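Local coordinates for protein-tyrosine-phosphatase (Vibrio vulnificus, PDB 7DHF) that is a low-molecular-weight protein tyrosine phosphatase that probably removes phosphate from phosphotyrosine residues of proteins, at residues Q27-N32 against A144-L149; Q113-K118 against D139-A144. The protein carries 1 engineered substitution. All coordinates share one frame; numbering follows the deposited sequence. Where two conformers were deposited one is given.

Contact 1: residues Q27-N32 against A144-L149; sequences QKLLPN and AWAKKL
In the low-molecular-weight phosphatase fold, the C-terminal turn of helix 18-29 and the residues just beyond it meet the chain's C-terminal tail, 144-149, on and after helix 128-146, through L29 and L30 on one side and A146 and L149 on the other. A146 has the small side chain that lets the backbones close in, with its CA 6.1 Å from that of L29. Its methyl CB lies against L29 CB at 3.8 Å. The CD2 branch of L30 flanks the same methyl, L30 CD2 to A146 CB being 4.0 Å. That same L30 CD2 rests on the carbonyl A146 O, while L30 CD1, the other branch, touches L149 CD1 at 4.1 Å, the two leucine side chains crossing at about a right angle. L30 is the first residue to leave helical geometry; with CG anti to its carbonyl carbon (chi1 -69°), its forked end is carried over to A146. One water bridges the segments, accepting from N32 ND2 at 3.0 Å and donating to L149 OXT at 2.8 Å. L149 O also accepts a hydrogen bond from K33 NZ, which would partly offset the carboxylate's negative charge. Within the tail, A144 O accepts hydrogen bonds from both K148 NZ and K147 N, which come from opposite faces of its plane. Inward, L30 and L149 both pack on I8 of strand 7-12, and L149 also touches L85 of strand 85-88.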
ATOM      1  N   GLN A  27       5.952   5.167   5.877  1.00 10.69           N
ATOM      2  CA  GLN A  27       7.388   5.385   5.992  1.00 10.72           C
ATOM      3  C   GLN A  27       7.682   6.650   6.788  1.00 11.08           C
ATOM      4  O   GLN A  27       8.623   6.685   7.588  1.00 12.08           O
ATOM      5  CB  GLN A  27       8.019   5.464   4.602  1.00 11.09           C
ATOM      6  CG  GLN A  27       9.537   5.569   4.609  1.00 11.69           C
ATOM      7  CD  GLN A  27      10.198   4.331   5.183  1.00 11.96           C
ATOM      8  OE1 GLN A  27      10.517   3.392   4.454  1.00 12.12           O
ATOM      9  NE2 GLN A  27      10.409   4.325   6.496  1.00 12.86           N
ATOM     10  N   LYS A  28       6.886   7.700   6.578  1.00 11.08           N
ATOM     11  CA  LYS A  28       7.082   8.939   7.324  1.00 11.08           C
ATOM     12  C   LYS A  28       6.800   8.737   8.808  1.00 11.61           C
ATOM     13  O   LYS A  28       7.489   9.309   9.661  1.00 12.78           O
ATOM     14  CB  LYS A  28       6.187  10.034   6.746  1.00 11.81           C
ATOM     15  CG  LYS A  28       6.372  11.393   7.390  1.00 13.40           C
ATOM     16  CD  LYS A  28       5.466  12.423   6.738  1.00 15.02           C
ATOM     17  CE  LYS A  28       5.489  13.745   7.478  1.00 17.03           C
ATOM     18  NZ  LYS A  28       4.439  14.671   6.970  1.00 18.21           N
ATOM     19  N   LEU A  29       5.798   7.920   9.137  1.00 11.78           N
ATOM     20  CA  LEU A  29       5.468   7.651  10.530  1.00 12.46           C
ATOM     21  C   LEU A  29       6.420   6.660  11.178  1.00 13.31           C
ATOM     22  O   LEU A  29       6.536   6.648  12.409  1.00 14.67           O
ATOM     23  CB  LEU A  29       4.058   7.064  10.624  1.00 13.66           C
ATOM     24  CG  LEU A  29       2.884   7.977  10.283  1.00 15.03           C
ATOM     25  CD1 LEU A  29       1.627   7.158  10.044  1.00 15.67           C
ATOM     26  CD2 LEU A  29       2.661   8.963  11.419  1.00 18.54           C
ATOM     27  N   LEU A  30       7.107   5.841  10.387  1.00 13.16           N
ATOM     28  CA  LEU A  30       7.964   4.776  10.903  1.00 12.83           C
ATOM     29  C   LEU A  30       9.342   4.884  10.269  1.00 13.36           C
ATOM     30  O   LEU A  30       9.747   4.027   9.475  1.00 12.81           O
ATOM     31  CB  LEU A  30       7.334   3.410  10.628  1.00 13.63           C
ATOM     32  CG  LEU A  30       6.057   3.105  11.416  1.00 15.38           C
ATOM     33  CD1 LEU A  30       5.412   1.827  10.916  1.00 16.32           C
ATOM     34  CD2 LEU A  30       6.352   2.993  12.905  1.00 15.91           C
ATOM     35  N   PRO A  31      10.104   5.923  10.619  1.00 14.43           N
ATOM     36  CA  PRO A  31      11.457   6.058  10.059  1.00 15.38           C
ATOM     37  C   PRO A  31      12.406   4.954  10.493  1.00 14.75           C
ATOM     38  O   PRO A  31      13.472   4.803   9.884  1.00 15.00           O
ATOM     39  CB  PRO A  31      11.914   7.434  10.560  1.00 17.09           C
ATOM     40  CG  PRO A  31      11.092   7.683  11.786  1.00 17.26           C
ATOM     41  CD  PRO A  31       9.766   7.034  11.525  1.00 16.09           C
ATOM     42  N   ASN A  32      12.066   4.188  11.527  1.00 14.01           N
ATOM     43  CA  ASN A  32      12.881   3.063  11.965  1.00 14.49           C
ATOM     44  C   ASN A  32      12.482   1.756  11.288  1.00 13.43           C
ATOM     45  O   ASN A  32      12.922   0.686  11.725  1.00 15.46           O
ATOM     46  CB  ASN A  32      12.824   2.918  13.489  1.00 16.86           C
ATOM     47  CG  ASN A  32      11.460   2.489  13.987  1.00 18.59           C
ATOM     48  OD1 ASN A  32      10.443   2.734  13.338  1.00 18.46           O
ATOM     49  ND2 ASN A  32      11.429   1.849  15.150  1.00 21.22           N
ATOM     50  N   ALA A 144      -2.612   4.432  13.150  1.00 10.52           N
ATOM     51  CA  ALA A 144      -2.870   3.376  14.119  1.00 11.07           C
ATOM     52  C   ALA A 144      -1.807   2.286  14.044  1.00 11.98           C
ATOM     53  O   ALA A 144      -1.331   1.808  15.080  1.00 13.25           O
ATOM     54  CB  ALA A 144      -4.264   2.796  13.889  1.00 11.35           C
ATOM     55  N   TRP A 145      -1.418   1.884  12.832  1.00 11.14           N
ATOM     56  CA  TRP A 145      -0.365   0.883  12.692  1.00 11.31           C
ATOM     57  C   TRP A 145       0.946   1.376  13.290  1.00 12.31           C
ATOM     58  O   TRP A 145       1.685   0.602  13.910  1.00 12.91           O
ATOM     59  CB  TRP A 145      -0.162   0.530  11.218  1.00 11.07           C
ATOM     60  CG  TRP A 145      -1.039  -0.578  10.737  1.00 10.48           C
ATOM     61  CD1 TRP A 145      -2.029  -0.497   9.801  1.00 10.33           C
ATOM     62  CD2 TRP A 145      -1.008  -1.942  11.169  1.00 10.01           C
ATOM     63  NE1 TRP A 145      -2.615  -1.726   9.625  1.00 11.16           N
ATOM     64  CE2 TRP A 145      -2.006  -2.631  10.454  1.00 10.09           C
ATOM     65  CE3 TRP A 145      -0.232  -2.648  12.095  1.00 10.59           C
ATOM     66  CZ2 TRP A 145      -2.251  -3.989  10.634  1.00 10.91           C
ATOM     67  CZ3 TRP A 145      -0.477  -3.997  12.272  1.00 11.49           C
ATOM     68  CH2 TRP A 145      -1.477  -4.653  11.546  1.00 11.64           C
ATOM     69  N   ALA A 146       1.254   2.662  13.111  1.00 12.22           N
ATOM     70  CA  ALA A 146       2.536   3.192  13.564  1.00 14.25           C
ATOM     71  C   ALA A 146       2.717   3.047  15.069  1.00 16.56           C
ATOM     72  O   ALA A 146       3.849   2.925  15.546  1.00 18.17           O
ATOM     73  CB  ALA A 146       2.671   4.658  13.152  1.00 14.89           C
ATOM     74  N   LYS A 147       1.626   3.057  15.833  1.00 18.00           N
ATOM     75  CA  LYS A 147       1.723   2.911  17.279  1.00 20.29           C
ATOM     76  C   LYS A 147       1.937   1.470  17.720  1.00 21.53           C
ATOM     77  O   LYS A 147       2.213   1.242  18.902  1.00 22.85           O
ATOM     78  CB  LYS A 147       0.446   3.430  17.945  1.00 22.80           C
ATOM     79  CG  LYS A 147       0.182   4.909  17.743  1.00 25.25           C
ATOM     80  CD  LYS A 147      -1.123   5.323  18.405  1.00 28.35           C
ATOM     81  CE  LYS A 147      -1.318   6.828  18.364  1.00 30.78           C
ATOM     82  NZ  LYS A 147      -2.536   7.258  19.108  1.00 32.44           N
ATOM     83  N   LYS A 148       1.835   0.501  16.810  1.00 19.85           N
ATOM     84  CA  LYS A 148       1.861  -0.907  17.174  0.62 20.00           C
ATOM     85  C   LYS A 148       3.038  -1.670  16.585  1.00 20.75           C
ATOM     86  O   LYS A 148       3.213  -2.851  16.911  1.00 21.74           O
ATOM     87  CB  LYS A 148       0.554  -1.583  16.739  0.62 20.41           C
ATOM     88  CG  LYS A 148      -0.686  -0.948  17.342  0.62 20.27           C
ATOM     89  CD  LYS A 148      -1.955  -1.517  16.740  0.62 20.25           C
ATOM     90  CE  LYS A 148      -3.185  -0.920  17.398  0.62 19.86           C
ATOM     91  NZ  LYS A 148      -3.223   0.562  17.272  0.62 19.49           N
ATOM     92  N   LEU A 149       3.848  -1.041  15.742  1.00 20.61           N
ATOM     93  CA  LEU A 149       4.959  -1.728  15.096  1.00 21.13           C
ATOM     94  C   LEU A 149       6.301  -1.205  15.596  1.00 24.15           C
ATOM     95  O   LEU A 149       7.283  -1.945  15.642  1.00 25.96           O
ATOM     96  CB  LEU A 149       4.863  -1.559  13.580  1.00 18.94           C
ATOM     97  CG  LEU A 149       3.579  -2.102  12.947  1.00 16.97           C
ATOM     98  CD1 LEU A 149       3.510  -1.725  11.477  1.00 17.45           C
ATOM     99  CD2 LEU A 149       3.474  -3.610  13.117  1.00 15.69           C
ATOM    100  OXT LEU A 149       6.435  -0.039  15.964  1.00 25.92           O
TER
HETATM  101  O   HOH W   1       9.124   0.367  16.424  1.00 41.12           O

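Contact 2: residues Q113-K118 against D139-A144; sequences QWIGQK and DEAAQA
W114 and I115 touch one flank of helix 128-146 at A144, A141 and E140, with no direct hydrogen bond between the segments. The tightest approach is W114 CB to A144 CB, 3.3 Å, and the same methyl reaches W114 CG at 3.8 Å, lying oblique to the indole. I115 divides its branches: CG2 meets E140 CB at 4.0 Å, the two side chains crossing at about a right angle, while the end of the longer branch, CD1, meets A141 CB. With chi1 at 54°, CG1 sits between the backbone N and the carbonyl carbon, and this leaves CG2 beside the N, turned to the helix. Alanines suit this flank because their short side chains let the branched isoleucine and the indole come close to the helix backbone. A water bridges the backbones, accepting from W114 N at 2.9 Å and donating to A141 O at 3.1 Å. Further out, Q113 CG covers one face of the W114 indole, 3.9 Å above its centre, and the backbone bond from Q117 N to Q113 O closes the turn that carries W114 and I115. E140 OE2 takes a hydrogen bond from Q136 NE2, one turn back. The loop comes after strand 108-110 and leads to helix 128-146, so the chain folds back on its own next helix; there I115 and K118 also touch L137, while A142 faces helix 18-29 through V25, L26 and L29.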
ATOM      1  N   GLN A 113      -6.952  -2.315   9.301  1.00  9.52           N
ATOM      2  CA  GLN A 113      -7.402  -3.148  10.414  1.00 10.14           C
ATOM      3  C   GLN A 113      -7.944  -2.309  11.565  1.00 10.04           C
ATOM      4  O   GLN A 113      -8.948  -2.674  12.187  1.00 10.48           O
ATOM      5  CB  GLN A 113      -6.273  -4.048  10.917  1.00 11.11           C
ATOM      6  CG  GLN A 113      -6.651  -4.751  12.216  1.00 12.03           C
ATOM      7  CD  GLN A 113      -5.738  -5.896  12.594  1.00 14.40           C
ATOM      8  OE1 GLN A 113      -4.769  -6.204  11.904  1.00 14.21           O
ATOM      9  NE2 GLN A 113      -6.051  -6.537  13.711  1.00 16.54           N
ATOM     10  N   TRP A 114      -7.298  -1.189  11.867  1.00  9.17           N
ATOM     11  CA  TRP A 114      -7.574  -0.451  13.093  1.00  9.82           C
ATOM     12  C   TRP A 114      -8.643   0.616  12.927  1.00 10.10           C
ATOM     13  O   TRP A 114      -8.961   1.312  13.899  1.00 10.57           O
ATOM     14  CB  TRP A 114      -6.274   0.160  13.617  1.00  9.61           C
ATOM     15  CG  TRP A 114      -5.230  -0.888  13.774  1.00 10.72           C
ATOM     16  CD1 TRP A 114      -4.063  -1.006  13.077  1.00 10.52           C
ATOM     17  CD2 TRP A 114      -5.279  -2.002  14.669  1.00 12.33           C
ATOM     18  NE1 TRP A 114      -3.376  -2.121  13.492  1.00 10.63           N
ATOM     19  CE2 TRP A 114      -4.101  -2.748  14.472  1.00 12.98           C
ATOM     20  CE3 TRP A 114      -6.201  -2.436  15.626  1.00 14.81           C
ATOM     21  CZ2 TRP A 114      -3.821  -3.902  15.196  1.00 15.72           C
ATOM     22  CZ3 TRP A 114      -5.921  -3.583  16.345  1.00 17.07           C
ATOM     23  CH2 TRP A 114      -4.741  -4.303  16.125  1.00 17.09           C
ATOM     24  N   ILE A 115      -9.233   0.733  11.741  1.00 10.10           N
ATOM     25  CA  ILE A 115     -10.341   1.653  11.514  1.00 10.87           C
ATOM     26  C   ILE A 115     -11.586   0.842  11.181  1.00 11.31           C
ATOM     27  O   ILE A 115     -12.307   1.147  10.228  1.00 13.28           O
ATOM     28  CB  ILE A 115     -10.007   2.695  10.427  1.00 11.84           C
ATOM     29  CG1 ILE A 115      -9.542   2.017   9.131  1.00 12.65           C
ATOM     30  CG2 ILE A 115      -8.945   3.655  10.944  1.00 12.85           C
ATOM     31  CD1 ILE A 115      -9.466   2.960   7.934  1.00 13.71           C
ATOM     32  N   GLY A 116     -11.842  -0.200  11.966  1.00 11.24           N
ATOM     33  CA  GLY A 116     -12.996  -1.046  11.746  1.00 11.76           C
ATOM     34  C   GLY A 116     -12.786  -2.157  10.746  1.00 11.27           C
ATOM     35  O   GLY A 116     -13.770  -2.672  10.202  1.00 11.60           O
ATOM     36  N   GLN A 117     -11.539  -2.544  10.488  1.00 10.70           N
ATOM     37  CA  GLN A 117     -11.223  -3.565   9.490  1.00 10.40           C
ATOM     38  C   GLN A 117     -11.896  -3.241   8.157  1.00 10.50           C
ATOM     39  O   GLN A 117     -12.571  -4.071   7.543  1.00 11.52           O
ATOM     40  CB  GLN A 117     -11.571  -4.962  10.003  1.00 11.71           C
ATOM     41  CG  GLN A 117     -10.856  -5.278  11.309  1.00 13.04           C
ATOM     42  CD  GLN A 117     -10.942  -6.734  11.708  1.00 14.00           C
ATOM     43  OE1 GLN A 117     -10.040  -7.518  11.425  1.00 16.05           O
ATOM     44  NE2 GLN A 117     -12.020  -7.098  12.389  1.00 13.15           N
ATOM     45  N   LYS A 118     -11.691  -2.007   7.711  1.00 11.16           N
ATOM     46  CA  LYS A 118     -12.342  -1.463   6.528  1.00 12.20           C
ATOM     47  C   LYS A 118     -11.431  -1.573   5.314  1.00 10.79           C
ATOM     48  O   LYS A 118     -10.223  -1.335   5.406  1.00 12.10           O
ATOM     49  CB  LYS A 118     -12.676   0.014   6.744  1.00 16.79           C
ATOM     50  CG  LYS A 118     -14.064   0.292   7.305  1.00 23.09           C
ATOM     51  CD  LYS A 118     -14.206   1.741   7.790  1.00 27.44           C
ATOM     52  CE  LYS A 118     -13.840   2.782   6.734  1.00 29.57           C
ATOM     53  NZ  LYS A 118     -14.831   2.862   5.629  1.00 30.07           N
ATOM     54  N   ASP A 139      -4.340   7.582   5.868  1.00  9.46           N
ATOM     55  CA  ASP A 139      -3.716   8.334   6.952  1.00  9.72           C
ATOM     56  C   ASP A 139      -4.186   7.826   8.311  1.00  9.61           C
ATOM     57  O   ASP A 139      -3.371   7.507   9.185  1.00  9.94           O
ATOM     58  CB  ASP A 139      -4.050   9.818   6.771  1.00 11.98           C
ATOM     59  CG  ASP A 139      -3.297  10.717   7.730  1.00 17.62           C
ATOM     60  OD1 ASP A 139      -2.301  10.264   8.329  1.00 20.73           O
ATOM     61  OD2 ASP A 139      -3.699  11.892   7.865  1.00 21.21           O
ATOM     62  N   GLU A 140      -5.502   7.743   8.508  1.00  9.64           N
ATOM     63  CA  GLU A 140      -6.032   7.244   9.773  1.00  9.97           C
ATOM     64  C   GLU A 140      -5.532   5.833  10.060  1.00 10.04           C
ATOM     65  O   GLU A 140      -5.138   5.518  11.190  1.00 10.74           O
ATOM     66  CB  GLU A 140      -7.559   7.244   9.725  1.00 10.87           C
ATOM     67  CG  GLU A 140      -8.192   8.624   9.669  1.00 13.18           C
ATOM     68  CD  GLU A 140      -9.710   8.562   9.652  1.00 16.50           C
ATOM     69  OE1 GLU A 140     -10.270   7.587  10.198  1.00 18.18           O
ATOM     70  OE2 GLU A 140     -10.340   9.487   9.094  1.00 18.40           O
ATOM     71  N   ALA A 141      -5.555   4.965   9.046  1.00  9.38           N
ATOM     72  CA  ALA A 141      -5.140   3.580   9.233  1.00  9.55           C
ATOM     73  C   ALA A 141      -3.654   3.484   9.554  1.00  9.88           C
ATOM     74  O   ALA A 141      -3.247   2.688  10.409  1.00  9.83           O
ATOM     75  CB  ALA A 141      -5.464   2.784   7.970  1.00  9.58           C
ATOM     76  N   ALA A 142      -2.831   4.286   8.877  1.00  9.89           N
ATOM     77  CA  ALA A 142      -1.388   4.237   9.085  1.00 10.15           C
ATOM     78  C   ALA A 142      -1.006   4.761  10.463  1.00 10.29           C
ATOM     79  O   ALA A 142      -0.108   4.213  11.111  1.00 10.91           O
ATOM     80  CB  ALA A 142      -0.681   5.040   7.995  1.00 10.42           C
ATOM     81  N   GLN A 143      -1.661   5.834  10.918  1.00 10.37           N
ATOM     82  CA  GLN A 143      -1.401   6.344  12.260  1.00 10.81           C
ATOM     83  C   GLN A 143      -1.571   5.250  13.299  1.00 10.67           C
ATOM     84  O   GLN A 143      -0.774   5.142  14.239  1.00 11.09           O
ATOM     85  CB  GLN A 143      -2.351   7.496  12.581  1.00 11.86           C
ATOM     86  CG  GLN A 143      -2.074   8.784  11.844  1.00 12.43           C
ATOM     87  CD  GLN A 143      -3.093   9.850  12.181  1.00 14.61           C
ATOM     88  OE1 GLN A 143      -3.592   9.911  13.306  1.00 15.76           O
ATOM     89  NE2 GLN A 143      -3.410  10.696  11.209  1.00 16.75           N
ATOM     90  N   ALA A 144      -2.612   4.432  13.150  1.00 10.52           N
ATOM     91  CA  ALA A 144      -2.870   3.376  14.119  1.00 11.07           C
ATOM     92  C   ALA A 144      -1.807   2.286  14.044  1.00 11.98           C
ATOM     93  O   ALA A 144      -1.331   1.808  15.080  1.00 13.25           O
ATOM     94  CB  ALA A 144      -4.264   2.796  13.889  1.00 11.35           C
TER
HETATM   95  O   HOH W   2      -5.367   0.495  10.409  1.00 10.27           O

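How the contacts relate
Helix 128-146 serves both contacts, and A144 belongs to each; the contact centres lie about 12 Å apart, with contact 2 nested in the loop that contact 1 closes. The indole of W114 joins them. It stacks edge-to-face with W145, with W145 CD2 3.3 Å from W114 NE1. K148 makes a cation-pi pair with the same indole, and its aliphatic CD packs 3.4 Å from W114 CE2. On the side of helix 18-29, L29 CD1 lies 3.6 Å from A142 O. Contact 1 lies away from the predicted catalytic residues, whereas in contact 2 the side chain of A141 is about 10 Å from that of R18, predicted to be catalytic.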